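Local coordinates for protein dihydropyrimidinase (Brevibacillus agri, PDB 3SFW) that catalyses the hydrolytic ring opening of dihydropyrimidines at a two-zinc centre in an amidohydrolase TIM barrel, at residues A[62-67]-A[106-111]; A[88-93]-A[376-381]; A[121-126]-A[453-458]; A[153-158]-A[210-215]; A[250-253]-A[258-261]. All coordinates share one frame; numbering follows the deposited sequence.

Contacts 2 and 3 form the centre of the set, their centres about 7 Å apart on neighbouring parallel strands, where Ile89 O and Gly121 N lie 2.8 Å from each other. Contact 1 adjoins both through Trp108 on the helix that connects those strands. It also meets contact 4, with Phe65 CZ 3.7 Å from Tyr155 CE1. Contact 5 sits on a later strand of the barrel and is reached from contact 3, where Phe458 CZ is 3.7 Å from Tyr260 CE1. Measured from side chain to a zinc ion, the order is clear: Tyr155 in contact 4 is about 4 Å away, His123 of contact 3 about 8 Å, and Trp108 and Val90 about 11 Å.

Contact 1 (A[62-67]-A[106-111]); sequences DMPFGG and ATWHEK
Lys111 of helix 101-112 reaches Asp62, while Trp108 on the same helix touches Pro64. The pair ties a helix of the amidohydrolase TIM barrel to the loop leaving strand 49-59, the strand that carries the zinc ligand His58. The polar half is a grip on one residue by one ammonium group. Lys111 NZ donates to the backbone O of Asp62 at 2.9 Å, nearly in line with the carbonyl (C=O...N angle 164°). It also makes a salt bridge to Asp62 OD2 at 3.2 Å, but there it stands 58° out of the carboxylate plane, so charge probably matters more than direction. In Asp62, CG is anti to the backbone N (chi1 -157°), which swings the carboxylate to the carbonyl side and lets one lysine reach both OD2 and the backbone O. Lysine suits the place because its chain runs extended to CE and bends only at the last torsion, turning NZ onto the loop. With a methionine in its place, the carbonyl and carboxylate of Asp62 would probably both be left without this cationic mate, and the loop less firmly held to the helix.

The apolar half is smaller. Pro64 CD comes within 4.1 Å of Trp108 CH2, the two side chains approaching from opposite directions. A broad indole can meet the compact proline ring and still offer a face to the lysine. It is fixed at its polar corner, where NE1 hydrogen-bonds to Asp91 OD1, and Phe122 meets it edge-to-face. The two halves join at the lysine chain itself: Lys111 CE rests 3.4 Å above one face of the indole, offset toward its rim.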
# COMPACT_ATOMS: atom_id res chain seq x y z
N ASP A 62 -3.14 -5.50 41.09
CA ASP A 62 -4.27 -5.25 41.97
C ASP A 62 -5.42 -4.58 41.25
O ASP A 62 -6.01 -3.59 41.75
CB ASP A 62 -3.84 -4.40 43.17
CG ASP A 62 -4.78 -4.56 44.38
OD1 ASP A 62 -5.25 -5.69 44.66
OD2 ASP A 62 -5.03 -3.53 45.05
N MET A 63 -5.70 -5.05 40.05
CA MET A 63 -6.68 -4.39 39.19
C MET A 63 -8.05 -5.07 39.36
O MET A 63 -8.19 -6.27 39.17
CB MET A 63 -6.26 -4.56 37.73
CG MET A 63 -7.26 -3.93 36.72
SD MET A 63 -7.12 -4.78 35.13
CE MET A 63 -8.10 -3.81 34.05
N PRO A 64 -9.10 -4.28 39.61
CA PRO A 64 -10.45 -4.87 39.58
C PRO A 64 -10.93 -5.07 38.14
O PRO A 64 -10.99 -4.10 37.37
CB PRO A 64 -11.32 -3.80 40.27
CG PRO A 64 -10.59 -2.48 39.97
CD PRO A 64 -9.10 -2.82 39.86
N PHE A 65 -11.28 -6.30 37.77
CA PHE A 65 -11.61 -6.61 36.35
C PHE A 65 -12.16 -8.03 36.27
O PHE A 65 -11.81 -8.87 37.11
CB PHE A 65 -10.34 -6.51 35.48
CG PHE A 65 -10.57 -6.55 33.97
CD1 PHE A 65 -11.39 -5.60 33.34
CD2 PHE A 65 -9.72 -7.32 33.18
CE1 PHE A 65 -11.46 -5.54 31.94
CE2 PHE A 65 -9.79 -7.28 31.78
CZ PHE A 65 -10.69 -6.39 31.16
N GLY A 66 -13.04 -8.26 35.31
CA GLY A 66 -13.46 -9.63 34.97
C GLY A 66 -14.27 -10.25 36.10
O GLY A 66 -14.29 -11.46 36.25
N GLY A 67 -14.89 -9.41 36.93
CA GLY A 67 -15.66 -9.87 38.09
C GLY A 67 -14.81 -10.24 39.29
O GLY A 67 -15.28 -10.91 40.22
N ALA A 106 -5.35 8.94 43.52
CA ALA A 106 -5.08 8.68 44.95
C ALA A 106 -5.26 7.20 45.32
O ALA A 106 -4.45 6.62 46.09
CB ALA A 106 -5.99 9.60 45.83
N THR A 107 -6.29 6.59 44.75
CA THR A 107 -6.53 5.16 44.95
C THR A 107 -5.37 4.29 44.48
O THR A 107 -4.91 3.37 45.21
CB THR A 107 -7.81 4.75 44.24
OG1 THR A 107 -8.90 5.44 44.86
CG2 THR A 107 -8.04 3.21 44.38
N TRP A 108 -4.84 4.62 43.31
CA TRP A 108 -3.65 3.92 42.81
C TRP A 108 -2.37 4.13 43.63
O TRP A 108 -1.61 3.20 43.83
CB TRP A 108 -3.43 4.18 41.29
CG TRP A 108 -3.80 3.02 40.44
CD1 TRP A 108 -2.92 2.18 39.79
CD2 TRP A 108 -5.11 2.47 40.23
NE1 TRP A 108 -3.61 1.14 39.22
CE2 TRP A 108 -4.95 1.30 39.43
CE3 TRP A 108 -6.42 2.84 40.65
CZ2 TRP A 108 -6.03 0.48 39.06
CZ3 TRP A 108 -7.52 2.04 40.23
CH2 TRP A 108 -7.31 0.89 39.42
N HIS A 109 -2.12 5.36 44.12
CA HIS A 109 -0.99 5.57 45.01
C HIS A 109 -1.14 4.69 46.26
O HIS A 109 -0.16 4.12 46.74
CB HIS A 109 -0.87 7.05 45.39
CG HIS A 109 -0.14 7.88 44.38
ND1 HIS A 109 1.22 7.78 44.19
CD2 HIS A 109 -0.60 8.72 43.42
CE1 HIS A 109 1.59 8.64 43.25
NE2 HIS A 109 0.50 9.20 42.74
N GLU A 110 -2.38 4.55 46.73
CA GLU A 110 -2.60 3.75 47.96
C GLU A 110 -2.41 2.23 47.69
O GLU A 110 -1.81 1.55 48.50
CB GLU A 110 -3.96 4.07 48.60
CG GLU A 110 -4.33 3.27 49.87
CD GLU A 110 -3.35 3.47 51.04
OE1 GLU A 110 -3.34 2.62 51.97
OE2 GLU A 110 -2.59 4.47 51.05
N LYS A 111 -2.65 1.79 46.44
CA LYS A 111 -2.32 0.40 46.07
C LYS A 111 -0.81 0.16 46.15
O LYS A 111 -0.35 -0.93 46.49
CB LYS A 111 -2.81 0.04 44.64
CG LYS A 111 -4.26 0.03 44.44
CD LYS A 111 -4.57 -0.31 42.94
CE LYS A 111 -6.06 -0.28 42.66
NZ LYS A 111 -6.78 -1.38 43.43

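Contact 2 (A[88-93]-A[376-381])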
# COMPACT_ATOMS: atom_id res chain seq x y z
N SER A 88 11.45 -1.15 36.60
CA SER A 88 10.41 -0.12 36.69
C SER A 88 9.20 -0.62 35.96
O SER A 88 9.33 -1.36 34.95
CB SER A 88 10.91 1.17 35.99
OG SER A 88 11.80 1.81 36.85
N ILE A 89 8.01 -0.24 36.43
CA ILE A 89 6.78 -0.54 35.73
C ILE A 89 5.96 0.72 35.56
O ILE A 89 6.16 1.72 36.30
CB ILE A 89 5.87 -1.57 36.52
CG1 ILE A 89 5.48 -1.01 37.91
CG2 ILE A 89 6.60 -2.93 36.69
CD1 ILE A 89 4.41 -1.86 38.59
N VAL A 90 5.03 0.69 34.61
CA VAL A 90 4.08 1.78 34.49
C VAL A 90 2.73 1.13 34.40
O VAL A 90 2.45 0.34 33.45
CB VAL A 90 4.35 2.70 33.27
CG1 VAL A 90 3.53 4.01 33.45
CG2 VAL A 90 5.89 3.04 33.17
N ASP A 91 1.94 1.34 35.46
CA ASP A 91 0.68 0.61 35.66
C ASP A 91 -0.53 1.47 35.27
O ASP A 91 -0.50 2.69 35.43
CB ASP A 91 0.61 0.25 37.16
CG ASP A 91 -0.43 -0.81 37.45
OD1 ASP A 91 -1.58 -0.44 37.72
OD2 ASP A 91 -0.06 -2.03 37.40
N PHE A 92 -1.59 0.84 34.76
CA PHE A 92 -2.81 1.57 34.40
C PHE A 92 -3.75 1.90 35.58
O PHE A 92 -4.51 1.02 36.06
CB PHE A 92 -3.56 0.80 33.30
CG PHE A 92 -2.84 0.82 31.98
CD1 PHE A 92 -1.99 -0.22 31.60
CD2 PHE A 92 -3.01 1.87 31.12
CE1 PHE A 92 -1.33 -0.20 30.40
CE2 PHE A 92 -2.33 1.92 29.91
CZ PHE A 92 -1.46 0.88 29.56
N CYS A 93 -3.82 3.18 35.89
CA CYS A 93 -4.81 3.69 36.86
C CYS A 93 -6.17 3.84 36.17
O CYS A 93 -6.36 4.63 35.21
CB CYS A 93 -4.31 5.05 37.37
SG CYS A 93 -5.53 5.88 38.43
N PHE A 376 7.85 7.28 27.51
CA PHE A 376 7.06 7.50 28.74
C PHE A 376 7.68 8.50 29.71
O PHE A 376 7.20 8.68 30.83
CB PHE A 376 6.77 6.14 29.41
CG PHE A 376 5.76 5.34 28.62
CD1 PHE A 376 4.43 5.77 28.58
CD2 PHE A 376 6.16 4.29 27.79
CE1 PHE A 376 3.49 5.10 27.78
CE2 PHE A 376 5.21 3.57 27.04
CZ PHE A 376 3.89 4.02 26.96
N GLY A 377 8.67 9.26 29.24
CA GLY A 377 9.10 10.47 30.01
C GLY A 377 9.90 10.13 31.26
O GLY A 377 9.82 10.83 32.29
N MET A 378 10.68 9.05 31.18
CA MET A 378 11.47 8.56 32.33
C MET A 378 12.95 8.58 31.98
O MET A 378 13.74 8.08 32.71
CB MET A 378 11.09 7.07 32.67
CG MET A 378 9.60 6.91 33.13
SD MET A 378 8.97 5.19 32.94
CE MET A 378 9.77 4.42 34.32
N PHE A 379 13.31 9.17 30.84
CA PHE A 379 14.71 9.09 30.36
C PHE A 379 15.34 10.48 30.60
O PHE A 379 14.69 11.49 30.35
CB PHE A 379 14.73 8.80 28.84
CG PHE A 379 16.11 8.51 28.31
CD1 PHE A 379 16.85 9.51 27.68
CD2 PHE A 379 16.68 7.25 28.49
CE1 PHE A 379 18.17 9.24 27.22
CE2 PHE A 379 17.96 7.00 28.07
CZ PHE A 379 18.69 7.99 27.41
N PRO A 380 16.61 10.53 31.02
CA PRO A 380 17.55 9.43 31.17
C PRO A 380 17.65 8.95 32.61
O PRO A 380 18.55 8.18 32.90
CB PRO A 380 18.91 10.08 30.80
CG PRO A 380 18.77 11.51 31.25
CD PRO A 380 17.28 11.85 31.06
N GLN A 381 16.76 9.38 33.51
CA GLN A 381 16.79 8.84 34.89
C GLN A 381 16.77 7.29 34.85
O GLN A 381 17.54 6.60 35.57
CB GLN A 381 15.57 9.32 35.73
CG GLN A 381 15.54 8.67 37.13
CD GLN A 381 14.27 8.93 37.97
OE1 GLN A 381 14.11 8.36 39.05
NE2 GLN A 381 13.36 9.75 37.48
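A small, buried apolar contact sets Met378 against Ser88 and Val90 of strand 86-93, one of the parallel strands of the amidohydrolase TIM barrel. Met378 lies in the loop just after helix 361-376, which ends in a Schellman motif. Gly377 takes the positive phi of that motif, a conformation easy for a residue without a side chain, and the chain then turns so that the methionine points at the strand. Ser88 and Val90 are two residues apart and therefore present the same side of the strand to it, whereas the intervening Ile89 points away and packs on helix 74-83.

Val90 and Met378 reach toward each other tip to tip, with Val90 CG2 3.8 Å from Met378 SD. Methionine suits this place because its flexible thioether can follow an uneven surface, here also touching Ile55 of strand 49-59 and Arg455. Beyond Met378 the loop runs to the subunit interface, where Phe379 packs on Ser14 of the second subunit. The bend at the thioether (chi3 76°) turns the terminal methyl along the strand toward the small serine, where Met378 CE stops 3.8 Å from Ser88 CB and 4.2 Å from Ser88 OG.

Contact 3 (A[121-126]-A[453-458])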
# COMPACT_ATOMS: atom_id res chain seq x y z
N GLY A 121 5.47 4.02 37.71
CA GLY A 121 4.71 5.18 37.35
C GLY A 121 3.30 4.73 37.10
O GLY A 121 2.99 3.50 37.18
N PHE A 122 2.42 5.69 36.81
CA PHE A 122 1.07 5.38 36.39
C PHE A 122 0.75 5.99 35.03
O PHE A 122 1.08 7.16 34.77
CB PHE A 122 0.03 5.93 37.40
CG PHE A 122 0.15 5.34 38.79
CD1 PHE A 122 0.38 3.96 38.98
CD2 PHE A 122 0.03 6.16 39.90
CE1 PHE A 122 0.59 3.45 40.21
CE2 PHE A 122 0.24 5.64 41.19
CZ PHE A 122 0.48 4.29 41.35
N HIS A 123 -0.03 5.26 34.21
CA HIS A 123 -0.84 5.88 33.14
C HIS A 123 -2.24 6.18 33.70
O HIS A 123 -2.66 5.57 34.68
CB HIS A 123 -1.03 4.92 31.93
CG HIS A 123 0.19 4.16 31.54
ND1 HIS A 123 1.27 4.75 30.87
CD2 HIS A 123 0.47 2.84 31.63
CE1 HIS A 123 2.15 3.79 30.58
NE2 HIS A 123 1.72 2.65 31.11
N LEU A 124 -3.03 6.97 32.99
CA LEU A 124 -4.43 7.25 33.47
C LEU A 124 -5.45 6.92 32.39
O LEU A 124 -5.37 7.45 31.27
CB LEU A 124 -4.55 8.74 33.84
CG LEU A 124 -5.93 9.11 34.40
CD1 LEU A 124 -6.12 8.43 35.77
CD2 LEU A 124 -5.94 10.63 34.57
N MET A 125 -6.40 6.05 32.73
CA MET A 125 -7.56 5.76 31.85
C MET A 125 -8.48 6.97 31.70
O MET A 125 -8.79 7.62 32.69
CB MET A 125 -8.34 4.60 32.43
CG MET A 125 -9.70 4.39 31.72
SD MET A 125 -10.48 2.99 32.63
CE MET A 125 -12.17 3.23 32.03
N VAL A 126 -8.87 7.29 30.48
CA VAL A 126 -9.92 8.33 30.25
C VAL A 126 -11.17 7.61 29.73
O VAL A 126 -11.08 6.87 28.73
CB VAL A 126 -9.45 9.42 29.26
CG1 VAL A 126 -10.52 10.49 29.02
CG2 VAL A 126 -8.18 10.09 29.81
N VAL A 453 7.46 7.31 40.16
CA VAL A 453 8.22 8.14 39.20
C VAL A 453 7.32 9.16 38.54
O VAL A 453 6.29 8.79 37.96
CB VAL A 453 8.83 7.24 38.09
CG1 VAL A 453 9.64 8.12 37.09
CG2 VAL A 453 9.75 6.21 38.76
N LYS A 454 7.60 10.45 38.77
CA LYS A 454 6.82 11.54 38.13
C LYS A 454 7.41 11.78 36.75
O LYS A 454 8.61 12.03 36.63
CB LYS A 454 6.91 12.86 38.97
CG LYS A 454 5.95 12.94 40.18
CD LYS A 454 6.03 14.36 40.86
CE LYS A 454 4.70 14.82 41.57
NZ LYS A 454 3.84 13.74 42.18
N ARG A 455 6.62 11.53 35.70
CA ARG A 455 7.16 11.48 34.36
C ARG A 455 7.06 12.78 33.62
O ARG A 455 6.19 13.61 33.91
CB ARG A 455 6.47 10.33 33.60
CG ARG A 455 6.75 9.00 34.36
CD ARG A 455 6.06 7.76 33.72
NE ARG A 455 4.60 7.91 33.70
CZ ARG A 455 3.88 8.10 32.59
NH1 ARG A 455 2.54 8.19 32.68
NH2 ARG A 455 4.50 8.15 31.38
N SER A 456 8.02 13.01 32.72
CA SER A 456 8.06 14.25 31.98
C SER A 456 7.06 14.26 30.82
O SER A 456 6.57 13.19 30.40
CB SER A 456 9.50 14.53 31.51
OG SER A 456 9.92 13.52 30.63
N THR A 457 6.72 15.45 30.35
CA THR A 457 5.81 15.58 29.19
C THR A 457 6.46 15.02 27.97
O THR A 457 7.68 14.86 27.92
CB THR A 457 5.36 17.02 28.94
OG1 THR A 457 6.51 17.86 28.90
CG2 THR A 457 4.42 17.50 30.10
N PHE A 458 5.65 14.78 26.94
CA PHE A 458 6.13 13.99 25.83
C PHE A 458 7.17 14.70 24.98
O PHE A 458 6.97 15.86 24.56
CB PHE A 458 4.96 13.59 24.93
CG PHE A 458 5.36 12.64 23.84
CD1 PHE A 458 5.67 11.31 24.15
CD2 PHE A 458 5.46 13.06 22.54
CE1 PHE A 458 6.03 10.43 23.14
CE2 PHE A 458 5.82 12.18 21.53
CZ PHE A 458 6.13 10.89 21.85
O HOH W 1 3.97 8.21 36.52
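The guanidinium of Arg455 works through its edge. Phe122 O lies there, near its plane, and a bound water sits in plane beside NE. The side chains of His123 and Arg455 cross at about a right angle, with ring and guanidinium planes 72° apart and His123 ND1 4.1 Å from Arg455 NH1. Both are tied to Ser148 OG, which hydrogen-bonds to His123 ND1 and to Arg455 NH1. The imidazole also meets the rings of Phe92 and Phe376.

The direct bond runs from Arg455 NH1 to Phe122 O at 2.7 Å. The arginine chain bends at chi3 (-61°), turning the guanidinium toward this oxygen. The bond is short but bent, with an N-H...O angle of 150°, and the donor stands above the carbonyl plane. The water adds a second bridge: it accepts from Arg455 NE at 2.9 Å and from Phe122 N at 3.0 Å, and donates to Val453 O at 2.8 Å. The backbone N and O of Phe122 are thus both satisfied by the C-terminal segment, one of them through water. The other terminal nitrogen, Arg455 NH2, bonds to Phe376 O. A buried arginine suits this site because its several N-H groups can serve scattered acceptors.

Gly121 allows the close approach. Any side chain there would crowd the Arg455 chain at CD, while Gly121 CA is 4.0 Å from Val453 O.

The contact fastens the segment 453-458 to strand 119-124 of the TIM barrel. Phe122 turns from it to pack edge-to-face on His109 of helix 101-112, whereas Arg455 reaches across to strand 86-93, touching Val90, and to the end of helix 361-376.

Contact 4 (A[153-158]-A[210-215]); sequences MAYKNV and YTRPPE
Arg212 has the largest share of the contact: its NH2 reaches Tyr155 and Ala154 in the loop 153-158. The backbones stay well apart, with the CA atoms of Ala154 and Arg212 10.1 Å from each other, so a long side chain is needed to span the distance. Arg212 runs toward the loop and bends near its end (chi3 79°), which brings NH2 to lie 4.0 Å from Tyr155 CE1 and 4.1 Å from Ala154 CB. Tyrosine and arginine cross at about a right angle, the ring and guanidinium planes 39° apart. The small methyl of Ala154 fits beside the same nitrogen without pushing the arginine aside.

The polar link is indirect. A water accepts from Tyr155 N at 2.9 Å and from Arg212 NH2 at 3.1 Å, so it pins the loop backbone to the arginine. That nitrogen has a stronger partner as well: Arg212 NH2 forms a salt bridge with Glu185 OE1, which probably offsets the buried charge and steadies the guanidinium.

Tyr155 sits at a turn with positive phi, closed by the bond from Val158 N to Tyr155 O at 3.0 Å. Tyrosine suits the place because its long flat ring can reach from the loop to Arg212, to Phe65, met edge-to-face, and to the zinc ligand His183.

The loop follows the carboxylated Lys150, which belongs to both metal sites. With Tyr155 beside a bound zinc, the arrangement is consistent with a second shell at the two-metal centre of an amidohydrolase barrel: Arg212, through the water, probably helps to place the loop whose tyrosine lines this site.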
# COMPACT_ATOMS: atom_id res chain seq x y z
N MET A 153 -10.91 1.00 23.41
CA MET A 153 -11.86 1.08 22.29
C MET A 153 -12.73 -0.17 22.29
O MET A 153 -13.66 -0.27 21.48
CB MET A 153 -11.10 1.20 20.96
CG MET A 153 -10.22 2.46 20.93
SD MET A 153 -9.21 2.62 19.44
CE MET A 153 -10.41 3.28 18.24
N ALA A 154 -12.42 -1.11 23.19
CA ALA A 154 -13.24 -2.29 23.39
C ALA A 154 -13.69 -2.40 24.86
O ALA A 154 -13.61 -1.40 25.60
CB ALA A 154 -12.48 -3.57 22.92
N TYR A 155 -14.22 -3.56 25.24
CA TYR A 155 -14.83 -3.77 26.58
C TYR A 155 -16.07 -2.90 26.78
O TYR A 155 -16.18 -2.13 27.72
CB TYR A 155 -13.81 -3.54 27.70
CG TYR A 155 -12.54 -4.36 27.56
CD1 TYR A 155 -12.54 -5.76 27.64
CD2 TYR A 155 -11.31 -3.72 27.41
CE1 TYR A 155 -11.33 -6.49 27.51
CE2 TYR A 155 -10.12 -4.44 27.30
CZ TYR A 155 -10.13 -5.80 27.35
OH TYR A 155 -8.93 -6.47 27.29
N LYS A 156 -17.00 -3.01 25.84
CA LYS A 156 -18.26 -2.26 25.92
C LYS A 156 -18.97 -2.36 27.30
O LYS A 156 -19.00 -3.44 27.93
CB LYS A 156 -19.20 -2.75 24.79
CG LYS A 156 -20.45 -1.89 24.62
CD LYS A 156 -21.40 -2.53 23.59
CE LYS A 156 -22.32 -1.49 22.92
NZ LYS A 156 -22.73 -1.96 21.53
N ASN A 157 -19.45 -1.22 27.78
CA ASN A 157 -20.16 -1.16 29.05
C ASN A 157 -19.28 -1.42 30.26
O ASN A 157 -19.78 -1.50 31.39
CB ASN A 157 -21.35 -2.14 29.06
CG ASN A 157 -22.41 -1.81 28.01
OD1 ASN A 157 -22.76 -0.65 27.79
ND2 ASN A 157 -22.86 -2.84 27.29
N VAL A 158 -17.97 -1.55 30.05
CA VAL A 158 -17.04 -1.69 31.17
C VAL A 158 -15.98 -0.55 31.10
O VAL A 158 -15.93 0.33 31.97
CB VAL A 158 -16.34 -3.08 31.15
CG1 VAL A 158 -15.43 -3.25 32.39
CG2 VAL A 158 -17.39 -4.23 31.11
N TYR A 210 -12.34 -16.39 18.36
CA TYR A 210 -13.14 -16.30 17.17
C TYR A 210 -14.04 -15.09 17.12
O TYR A 210 -14.42 -14.64 16.04
CB TYR A 210 -13.97 -17.55 16.97
CG TYR A 210 -13.15 -18.81 16.74
CD1 TYR A 210 -13.73 -20.07 16.95
CD2 TYR A 210 -11.85 -18.74 16.27
CE1 TYR A 210 -13.00 -21.25 16.69
CE2 TYR A 210 -11.10 -19.92 16.04
CZ TYR A 210 -11.71 -21.17 16.21
OH TYR A 210 -10.97 -22.34 16.02
N THR A 211 -14.40 -14.55 18.30
CA THR A 211 -15.32 -13.44 18.37
C THR A 211 -14.57 -12.07 18.38
O THR A 211 -15.20 -11.01 18.49
CB THR A 211 -16.19 -13.50 19.66
OG1 THR A 211 -15.35 -13.65 20.82
CG2 THR A 211 -17.18 -14.71 19.62
N ARG A 212 -13.24 -12.14 18.33
CA ARG A 212 -12.42 -10.90 18.17
C ARG A 212 -11.45 -10.98 16.99
O ARG A 212 -10.23 -10.99 17.20
CB ARG A 212 -11.61 -10.63 19.45
CG ARG A 212 -12.38 -10.98 20.72
CD ARG A 212 -11.48 -10.85 21.96
NE ARG A 212 -11.31 -9.45 22.39
CZ ARG A 212 -12.10 -8.84 23.29
NH1 ARG A 212 -13.12 -9.50 23.88
NH2 ARG A 212 -11.82 -7.59 23.69
N PRO A 213 -11.97 -11.02 15.74
CA PRO A 213 -11.06 -11.30 14.62
C PRO A 213 -10.04 -10.19 14.40
O PRO A 213 -10.27 -9.04 14.83
CB PRO A 213 -11.99 -11.38 13.40
CG PRO A 213 -13.38 -11.41 13.93
CD PRO A 213 -13.34 -10.75 15.28
N PRO A 214 -8.93 -10.51 13.74
CA PRO A 214 -7.86 -9.49 13.62
C PRO A 214 -8.30 -8.25 12.88
O PRO A 214 -7.76 -7.17 13.10
CB PRO A 214 -6.74 -10.23 12.85
CG PRO A 214 -7.33 -11.54 12.43
CD PRO A 214 -8.51 -11.84 13.27
N GLU A 215 -9.24 -8.40 11.94
CA GLU A 215 -9.77 -7.26 11.23
C GLU A 215 -10.36 -6.21 12.18
O GLU A 215 -10.33 -5.03 11.85
CB GLU A 215 -10.81 -7.70 10.21
CG GLU A 215 -10.19 -8.55 9.04
CD GLU A 215 -9.93 -10.07 9.32
OE1 GLU A 215 -10.28 -10.64 10.39
OE2 GLU A 215 -9.33 -10.70 8.42
O HOH W 2 -14.59 -6.35 24.37

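Contact 5 (A[250-253]-A[258-261]); sequences AEAR and NVYG
Val259 O is the polar atom on which Arg253 closes. Arg253 NH1 donates to it at 2.9 Å, with an almost straight N-H...O angle of 167°. The oxygen lies in the guanidinium plane, although the donor is tilted from the carbonyl plane. The aliphatic part of the arginine follows the same atom, Arg253 CG and CD passing 3.2 and 3.3 Å from Val259 O, and the bend at chi3 (59°) then turns NH1 back onto the oxygen. With an alanine here, Val259 O would probably lose this donor and a gap open beside Tyr260. That tyrosine meets the guanidinium edge, Tyr260 CD2 standing 3.5 Å from Arg253 NH1, with ring and guanidinium planes 59° apart.

Beside the polar bond the packing is apolar. Ala252 CB touches Val259 CG2 at 4.0 Å, and both residues also meet Ile225 of helix 214-230. A small alanine lets the helix approach the strand, and the branched valine fills the space between. Near the end of the helix, Arg253 O bonds to Asn306 of the second subunit.

Helix and strand here are the second and third members of a beta-alpha-beta crossover, strand 234-237, helix 243-254 and strand 258-263, of the kind from which a TIM barrel is built.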
# COMPACT_ATOMS: atom_id res chain seq x y z
N ALA A 250 2.72 0.84 10.20
CA ALA A 250 3.82 1.13 9.23
C ALA A 250 3.44 2.19 8.21
O ALA A 250 4.27 3.09 7.91
CB ALA A 250 4.31 -0.15 8.53
N GLU A 251 2.23 2.13 7.67
CA GLU A 251 1.76 3.18 6.72
C GLU A 251 1.70 4.55 7.39
O GLU A 251 2.12 5.55 6.77
CB GLU A 251 0.32 2.93 6.23
CG GLU A 251 -0.01 1.64 5.63
CD GLU A 251 -1.54 1.48 5.54
OE1 GLU A 251 -2.26 2.55 5.45
OE2 GLU A 251 -2.00 0.30 5.58
N ALA A 252 1.17 4.61 8.62
CA ALA A 252 1.10 5.88 9.36
C ALA A 252 2.51 6.46 9.57
O ALA A 252 2.75 7.66 9.34
CB ALA A 252 0.42 5.69 10.72
N ARG A 253 3.48 5.61 9.91
CA ARG A 253 4.81 6.13 10.21
C ARG A 253 5.50 6.62 8.91
O ARG A 253 6.27 7.57 8.94
CB ARG A 253 5.64 5.07 10.94
CG ARG A 253 5.11 4.85 12.39
CD ARG A 253 5.87 3.74 13.13
NE ARG A 253 7.31 4.03 13.21
CZ ARG A 253 7.92 4.71 14.18
NH1 ARG A 253 7.24 5.31 15.17
NH2 ARG A 253 9.24 4.84 14.14
N ASN A 258 3.13 10.70 14.20
CA ASN A 258 3.78 10.31 15.46
C ASN A 258 3.00 9.18 16.14
O ASN A 258 2.20 9.38 17.06
CB ASN A 258 3.95 11.55 16.34
CG ASN A 258 4.86 12.58 15.65
OD1 ASN A 258 5.88 12.19 15.06
ND2 ASN A 258 4.37 13.79 15.46
N VAL A 259 3.13 8.00 15.51
CA VAL A 259 2.40 6.81 15.91
C VAL A 259 3.45 5.77 16.29
O VAL A 259 4.36 5.46 15.49
CB VAL A 259 1.54 6.27 14.74
CG1 VAL A 259 0.92 4.87 15.11
CG2 VAL A 259 0.44 7.32 14.38
N TYR A 260 3.30 5.23 17.51
CA TYR A 260 4.23 4.23 18.06
C TYR A 260 3.45 2.99 18.40
O TYR A 260 2.25 3.06 18.60
CB TYR A 260 4.86 4.76 19.39
CG TYR A 260 5.49 6.11 19.15
CD1 TYR A 260 4.79 7.28 19.45
CD2 TYR A 260 6.69 6.22 18.46
CE1 TYR A 260 5.30 8.53 19.14
CE2 TYR A 260 7.23 7.48 18.19
CZ TYR A 260 6.52 8.63 18.55
OH TYR A 260 7.03 9.89 18.29
N GLY A 261 4.14 1.84 18.44
CA GLY A 261 3.48 0.56 18.76
C GLY A 261 4.28 -0.31 19.71
O GLY A 261 5.52 -0.35 19.69